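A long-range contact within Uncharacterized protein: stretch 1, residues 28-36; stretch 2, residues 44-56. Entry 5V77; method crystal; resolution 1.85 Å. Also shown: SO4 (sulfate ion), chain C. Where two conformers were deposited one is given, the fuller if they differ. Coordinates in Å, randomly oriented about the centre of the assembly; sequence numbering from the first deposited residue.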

ATOM      1  N   GLY A  28       5.808   9.840   0.474  1.00 22.56           N
ATOM      2  CA  GLY A  28       5.013   8.840   1.158  1.00 23.64           C
ATOM      3  C   GLY A  28       3.724   9.334   1.784  1.00 23.19           C
ATOM      4  O   GLY A  28       2.964   8.511   2.306  1.00 21.47           O
ATOM      5  N   ASN A  29       3.441  10.639   1.741  1.00 22.18           N
ATOM      6  CA  ASN A  29       2.254  11.185   2.404  1.00 22.71           C
ATOM      7  C   ASN A  29       0.975  11.023   1.600  1.00 24.05           C
ATOM      8  O   ASN A  29      -0.119  11.268   2.151  1.00 24.04           O
ATOM      9  CB  ASN A  29       2.450  12.675   2.718  1.00 24.66           C
ATOM     10  CG  ASN A  29       3.480  12.914   3.808  1.00 31.94           C
ATOM     11  OD1 ASN A  29       3.946  11.974   4.466  1.00 25.91           O
ATOM     12  ND2 ASN A  29       3.834  14.174   4.016  1.00 30.76           N
ATOM     13  N   THR A  30       1.083  10.663   0.319  1.00 20.54           N
ATOM     14  CA  THR A  30      -0.057  10.612  -0.583  1.00 19.93           C
ATOM     15  C   THR A  30      -0.065   9.277  -1.301  1.00 20.48           C
ATOM     16  O   THR A  30       0.997   8.765  -1.696  1.00 20.66           O
ATOM     17  CB  THR A  30      -0.002  11.750  -1.605  1.00 21.95           C
ATOM     18  OG1 THR A  30      -0.117  12.984  -0.911  1.00 23.45           O
ATOM     19  CG2 THR A  30      -1.149  11.636  -2.632  1.00 25.96           C
ATOM     20  N   LEU A  31      -1.264   8.712  -1.448  1.00 18.42           N
ATOM     21  CA  LEU A  31      -1.492   7.534  -2.275  1.00 17.72           C
ATOM     22  C   LEU A  31      -2.416   7.903  -3.421  1.00 20.09           C
ATOM     23  O   LEU A  31      -3.480   8.503  -3.199  1.00 21.33           O
ATOM     24  CB  LEU A  31      -2.120   6.393  -1.469  1.00 21.01           C
ATOM     25  CG  LEU A  31      -1.131   5.550  -0.657  1.00 25.11           C
ATOM     26  CD1 LEU A  31      -1.912   4.678   0.289  1.00 29.45           C
ATOM     27  CD2 LEU A  31      -0.287   4.693  -1.611  1.00 22.89           C
ATOM     28  N   THR A  32      -2.034   7.524  -4.638  1.00 18.52           N
ATOM     29  CA  THR A  32      -2.891   7.751  -5.797  1.00 18.46           C
ATOM     30  C   THR A  32      -3.232   6.411  -6.423  1.00 19.06           C
ATOM     31  O   THR A  32      -2.342   5.586  -6.686  1.00 21.24           O
ATOM     32  CB  THR A  32      -2.226   8.679  -6.822  1.00 19.19           C
ATOM     33  OG1 THR A  32      -1.893   9.919  -6.179  1.00 20.62           O
ATOM     34  CG2 THR A  32      -3.188   8.982  -8.004  1.00 20.30           C
ATOM     35  N   LEU A  33      -4.518   6.198  -6.640  1.00 18.12           N
ATOM     36  CA  LEU A  33      -5.033   5.011  -7.303  1.00 19.44           C
ATOM     37  C   LEU A  33      -5.447   5.417  -8.706  1.00 20.37           C
ATOM     38  O   LEU A  33      -6.166   6.404  -8.863  1.00 18.94           O
ATOM     39  CB  LEU A  33      -6.230   4.444  -6.533  1.00 21.42           C
ATOM     40  CG  LEU A  33      -5.950   3.554  -5.320  1.00 22.97           C
ATOM     41  CD1 LEU A  33      -5.173   4.312  -4.247  1.00 25.79           C
ATOM     42  CD2 LEU A  33      -7.263   3.043  -4.730  1.00 23.79           C
ATOM     43  N   SER A  34      -4.986   4.682  -9.725  1.00 19.10           N
ATOM     44  CA  SER A  34      -5.296   5.049 -11.103  1.00 20.15           C
ATOM     45  C   SER A  34      -6.127   3.969 -11.771  1.00 22.19           C
ATOM     46  O   SER A  34      -5.936   2.776 -11.513  1.00 23.16           O
ATOM     47  CB  SER A  34      -4.032   5.304 -11.915  1.00 25.34           C
ATOM     48  OG  SER A  34      -3.351   6.429 -11.379  1.00 30.78           O
ATOM     49  N   PHE A  35      -7.013   4.412 -12.675  1.00 22.08           N
ATOM     50  CA  PHE A  35      -8.072   3.572 -13.213  1.00 23.17           C
ATOM     51  C   PHE A  35      -8.195   3.746 -14.716  1.00 24.97           C
ATOM     52  O   PHE A  35      -7.983   4.841 -15.246  1.00 25.51           O
ATOM     53  CB  PHE A  35      -9.434   3.920 -12.596  1.00 23.22           C
ATOM     54  CG  PHE A  35      -9.467   3.818 -11.098  1.00 23.36           C
ATOM     55  CD1 PHE A  35      -9.053   4.890 -10.309  1.00 21.79           C
ATOM     56  CD2 PHE A  35      -9.925   2.655 -10.478  1.00 23.58           C
ATOM     57  CE1 PHE A  35      -9.087   4.808  -8.910  1.00 23.09           C
ATOM     58  CE2 PHE A  35      -9.970   2.560  -9.091  1.00 28.07           C
ATOM     59  CZ  PHE A  35      -9.549   3.632  -8.302  1.00 25.09           C
ATOM     60  N   THR A  36      -8.566   2.660 -15.392  1.00 26.32           N
ATOM     61  CA  THR A  36      -9.081   2.686 -16.758  1.00 28.54           C
ATOM     62  C   THR A  36     -10.584   2.435 -16.742  1.00 30.52           C
ATOM     63  O   THR A  36     -11.157   1.995 -15.741  1.00 30.23           O
ATOM     64  CB  THR A  36      -8.399   1.627 -17.639  1.00 30.32           C
ATOM     65  OG1 THR A  36      -8.636   0.322 -17.080  1.00 30.19           O
ATOM     66  CG2 THR A  36      -6.896   1.882 -17.735  1.00 30.19           C
ATOM     67  N   PHE A  44      -8.940   6.468 -17.424  1.00 29.21           N
ATOM     68  CA  PHE A  44     -10.133   7.180 -16.974  1.00 32.16           C
ATOM     69  C   PHE A  44      -9.786   8.256 -15.953  1.00 28.64           C
ATOM     70  O   PHE A  44     -10.095   9.435 -16.171  1.00 28.43           O
ATOM     71  CB  PHE A  44     -11.181   6.199 -16.419  1.00 34.91           C
ATOM     72  CG  PHE A  44     -12.405   6.882 -15.839  1.00 32.03           C
ATOM     73  CD1 PHE A  44     -13.326   7.503 -16.664  1.00 38.19           C
ATOM     74  CD2 PHE A  44     -12.612   6.917 -14.466  1.00 34.86           C
ATOM     75  CE1 PHE A  44     -14.445   8.131 -16.133  1.00 37.16           C
ATOM     76  CE2 PHE A  44     -13.722   7.546 -13.932  1.00 32.28           C
ATOM     77  CZ  PHE A  44     -14.636   8.148 -14.764  1.00 34.22           C
ATOM     78  N   GLY A  45      -9.141   7.909 -14.850  1.00 21.98           N
ATOM     79  CA  GLY A  45      -8.866   8.934 -13.866  1.00 19.68           C
ATOM     80  C   GLY A  45      -8.244   8.352 -12.618  1.00 21.88           C
ATOM     81  O   GLY A  45      -7.644   7.274 -12.649  1.00 20.92           O
ATOM     82  N   TYR A  46      -8.356   9.103 -11.529  1.00 18.12           N
ATOM     83  CA  TYR A  46      -7.569   8.741 -10.350  1.00 19.12           C
ATOM     84  C   TYR A  46      -8.299   9.175  -9.091  1.00 22.50           C
ATOM     85  O   TYR A  46      -9.145  10.074  -9.121  1.00 21.15           O
ATOM     86  CB  TYR A  46      -6.175   9.381 -10.394  1.00 17.74           C
ATOM     87  CG  TYR A  46      -6.197  10.901 -10.367  1.00 19.02           C
ATOM     88  CD1 TYR A  46      -6.312  11.604  -9.159  1.00 19.51           C
ATOM     89  CD2 TYR A  46      -6.106  11.635 -11.551  1.00 19.21           C
ATOM     90  CE1 TYR A  46      -6.344  13.004  -9.139  1.00 21.29           C
ATOM     91  CE2 TYR A  46      -6.138  13.031 -11.540  1.00 18.28           C
ATOM     92  CZ  TYR A  46      -6.250  13.703 -10.334  1.00 20.59           C
ATOM     93  OH  TYR A  46      -6.285  15.084 -10.332  1.00 23.03           O
ATOM     94  N   ILE A  47      -7.960   8.524  -7.984  1.00 20.90           N
ATOM     95  CA  ILE A  47      -8.364   8.960  -6.648  1.00 15.86           C
ATOM     96  C   ILE A  47      -7.094   9.259  -5.879  1.00 21.95           C
ATOM     97  O   ILE A  47      -6.217   8.390  -5.752  1.00 21.40           O
ATOM     98  CB  ILE A  47      -9.194   7.890  -5.920  1.00 21.79           C
ATOM     99  CG1 ILE A  47     -10.493   7.634  -6.672  1.00 20.76           C
ATOM    100  CG2 ILE A  47      -9.472   8.329  -4.471  1.00 22.30           C
ATOM    101  CD1 ILE A  47     -11.244   6.392  -6.163  1.00 22.32           C
ATOM    102  N   LYS A  48      -6.998  10.474  -5.359  1.00 18.12           N
ATOM    103  CA  LYS A  48      -5.804  10.934  -4.650  1.00 21.99           C
ATOM    104  C   LYS A  48      -6.119  11.041  -3.161  1.00 22.10           C
ATOM    105  O   LYS A  48      -7.018  11.796  -2.764  1.00 22.97           O
ATOM    106  CB  LYS A  48      -5.353  12.285  -5.200  1.00 19.35           C
ATOM    107  CG  LYS A  48      -4.097  12.875  -4.510  1.00 22.63           C
ATOM    108  CD  LYS A  48      -3.813  14.269  -5.088  1.00 32.32           C
ATOM    109  CE  LYS A  48      -2.739  15.018  -4.318  1.00 40.65           C
ATOM    110  NZ  LYS A  48      -2.433  16.343  -4.968  1.00 36.74           N
ATOM    111  N   CYS A  49      -5.382  10.296  -2.345  1.00 18.84           N
ATOM    112  CA  CYS A  49      -5.597  10.243  -0.898  1.00 17.85           C
ATOM    113  C   CYS A  49      -4.428  10.986  -0.263  1.00 20.96           C
ATOM    114  O   CYS A  49      -3.314  10.467  -0.233  1.00 20.72           O
ATOM    115  CB  CYS A  49      -5.674   8.798  -0.428  1.00 20.33           C
ATOM    116  SG  CYS A  49      -6.998   7.841  -1.295  1.00 22.82           S
ATOM    117  N   SER A  50      -4.662  12.210   0.218  1.00 18.11           N
ATOM    118  CA  SER A  50      -3.575  13.056   0.713  1.00 17.36           C
ATOM    119  C   SER A  50      -3.494  13.030   2.237  1.00 26.03           C
ATOM    120  O   SER A  50      -4.510  13.204   2.923  1.00 24.90           O
ATOM    121  CB  SER A  50      -3.744  14.507   0.246  1.00 25.69           C
ATOM    122  OG  SER A  50      -3.756  14.556  -1.167  1.00 31.75           O
ATOM    123  N   ASN A  51      -2.266  12.863   2.750  1.00 25.07           N
ATOM    124  CA  ASN A  51      -1.977  12.754   4.179  1.00 23.26           C
ATOM    125  C   ASN A  51      -2.607  11.477   4.712  1.00 26.93           C
ATOM    126  O   ASN A  51      -3.642  11.490   5.388  1.00 22.48           O
ATOM    127  CB  ASN A  51      -2.435  14.013   4.937  1.00 25.37           C
ATOM    128  CG  ASN A  51      -1.627  15.219   4.545  1.00 35.47           C
ATOM    129  OD1 ASN A  51      -0.580  15.077   3.899  1.00 31.90           O
ATOM    130  ND2 ASN A  51      -2.098  16.410   4.898  1.00 33.48           N
ATOM    131  N   ILE A  52      -1.957  10.359   4.397  1.00 21.24           N
ATOM    132  CA  ILE A  52      -2.497   9.042   4.691  1.00 25.60           C
ATOM    133  C   ILE A  52      -2.574   8.812   6.186  1.00 24.95           C
ATOM    134  O   ILE A  52      -1.622   9.088   6.933  1.00 24.25           O
ATOM    135  CB  ILE A  52      -1.619   7.969   4.033  1.00 25.54           C
ATOM    136  CG1 ILE A  52      -1.668   8.147   2.522  1.00 28.18           C
ATOM    137  CG2 ILE A  52      -2.075   6.562   4.450  1.00 30.52           C
ATOM    138  CD1 ILE A  52      -2.995   7.887   1.935  1.00 30.54           C
ATOM    139  N   LEU A  53      -3.707   8.278   6.629  1.00 22.19           N
ATOM    140  CA  LEU A  53      -3.871   7.809   7.993  1.00 22.69           C
ATOM    141  C   LEU A  53      -3.665   6.308   8.067  1.00 24.49           C
ATOM    142  O   LEU A  53      -2.807   5.847   8.817  1.00 25.90           O
ATOM    143  CB  LEU A  53      -5.253   8.195   8.539  1.00 22.89           C
ATOM    144  CG  LEU A  53      -5.478   9.707   8.446  1.00 29.16           C
ATOM    145  CD1 LEU A  53      -6.896  10.062   8.826  1.00 31.12           C
ATOM    146  CD2 LEU A  53      -4.484  10.442   9.318  1.00 33.47           C
ATOM    147  N   ASN A  54      -4.407   5.534   7.278  1.00 23.42           N
ATOM    148  CA  ASN A  54      -4.038   4.133   7.158  1.00 27.59           C
ATOM    149  C   ASN A  54      -4.391   3.611   5.773  1.00 24.61           C
ATOM    150  O   ASN A  54      -5.215   4.182   5.050  1.00 27.72           O
ATOM    151  CB  ASN A  54      -4.690   3.282   8.246  1.00 35.06           C
ATOM    152  CG  ASN A  54      -6.162   3.529   8.355  1.00 48.31           C
ATOM    153  OD1 ASN A  54      -6.933   3.102   7.501  1.00 60.22           O
ATOM    154  ND2 ASN A  54      -6.566   4.241   9.401  1.00 53.18           N
ATOM    155  N   PHE A  55      -3.724   2.515   5.414  1.00 25.19           N
ATOM    156  CA  PHE A  55      -3.930   1.831   4.144  0.55 25.03           C
ATOM    157  C   PHE A  55      -3.956   0.338   4.439  1.00 25.83           C
ATOM    158  O   PHE A  55      -3.017  -0.182   5.041  1.00 26.53           O
ATOM    159  CB  PHE A  55      -2.806   2.211   3.161  0.55 22.64           C
ATOM    160  CG  PHE A  55      -2.771   1.406   1.885  0.55 21.49           C
ATOM    161  CD1 PHE A  55      -3.904   0.806   1.364  0.55 21.86           C
ATOM    162  CD2 PHE A  55      -1.577   1.259   1.203  0.55 23.17           C
ATOM    163  CE1 PHE A  55      -3.838   0.065   0.202  0.55 23.97           C
ATOM    164  CE2 PHE A  55      -1.510   0.530   0.034  0.55 23.05           C
ATOM    165  CZ  PHE A  55      -2.643  -0.068  -0.465  0.55 23.33           C
ATOM    166  N   LYS A  56      -5.010  -0.346   4.007  1.00 22.32           N
ATOM    167  CA  LYS A  56      -5.117  -1.788   4.204  1.00 25.00           C
ATOM    168  C   LYS A  56      -5.443  -2.451   2.876  1.00 26.18           C
ATOM    169  O   LYS A  56      -6.338  -2.000   2.157  1.00 25.02           O
ATOM    170  CB  LYS A  56      -6.192  -2.127   5.244  1.00 29.33           C
TER
HETATM  171  S   SO4 C 200       7.712   9.602  -2.766  0.88 88.03           S
HETATM  172  O1  SO4 C 200       7.758  10.946  -3.356  0.88 82.24           O
HETATM  173  O2  SO4 C 200       6.386   9.308  -2.221  0.88 72.07           O
HETATM  174  O3  SO4 C 200       8.016   8.615  -3.799  0.88 98.07           O
HETATM  175  O4  SO4 C 200       8.712   9.500  -1.702  0.88 83.71           O
HETATM  176  O   HOH W   1       0.054  14.744   1.230  1.00 56.52           O

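Residues 30-36 and 44-50 run antiparallel as neighbouring strands, their axes 4.7 Å apart at closest approach and 163° apart in direction. Alternate residues carry the backbone hydrogen bonds. Leu-31 N donates to Cys-49 O (3.0 Å) and Cys-49 N to Leu-31 O (2.7 Å); Leu-33 N to Ile-47 O and Ile-47 N to Leu-33 O both measure 2.9 Å. At the next pair the ladder loosens: Phe-35 N still reaches Gly-45 O at 2.9 Å, but Phe-35 O accepts from Phe-44 N at 2.9 Å and only weakly from Gly-45 N at 3.3 Å. At the other end, Asn-29 O receives Ile-52 N (3.0 Å) and, weakly, Asn-51 N (2.7 Å), tying down the chain where it turns a corner.

That corner shapes the apolar side of the sheet, which bears Leu-31, Leu-33, Phe-35, Ile-47 and Cys-49. Ile-52, between the two corners at 51 and 53, and Phe-55, after them, both point toward stretch 1, and the end of Leu-31 fits against them, its CD1 lying 3.8 Å from Ile-52 CD1 and 3.6 Å from Phe-55 CD2. Leu-31 is accordingly the residue most covered by the opposing stretch. Further along, Gly-45 has no side chain, and the Phe-35 ring turns its edge to Gly-45 O and Tyr-46 CA, while its CE1 meets Ile-47 CD1 at 3.8 Å.

The other face is more polar. Thr-30 CG2 rests 3.7 Å from Lys-48 CG, and Thr-32 CG2 lies 3.8 Å from Tyr-46 CB, so the threonine methyls pack on the near parts of long side chains whose ends lead away. Near the corner, a water bridges the stretches, donating to both Thr-30 OG1 and Asn-51 OD1 at 2.8 Å each.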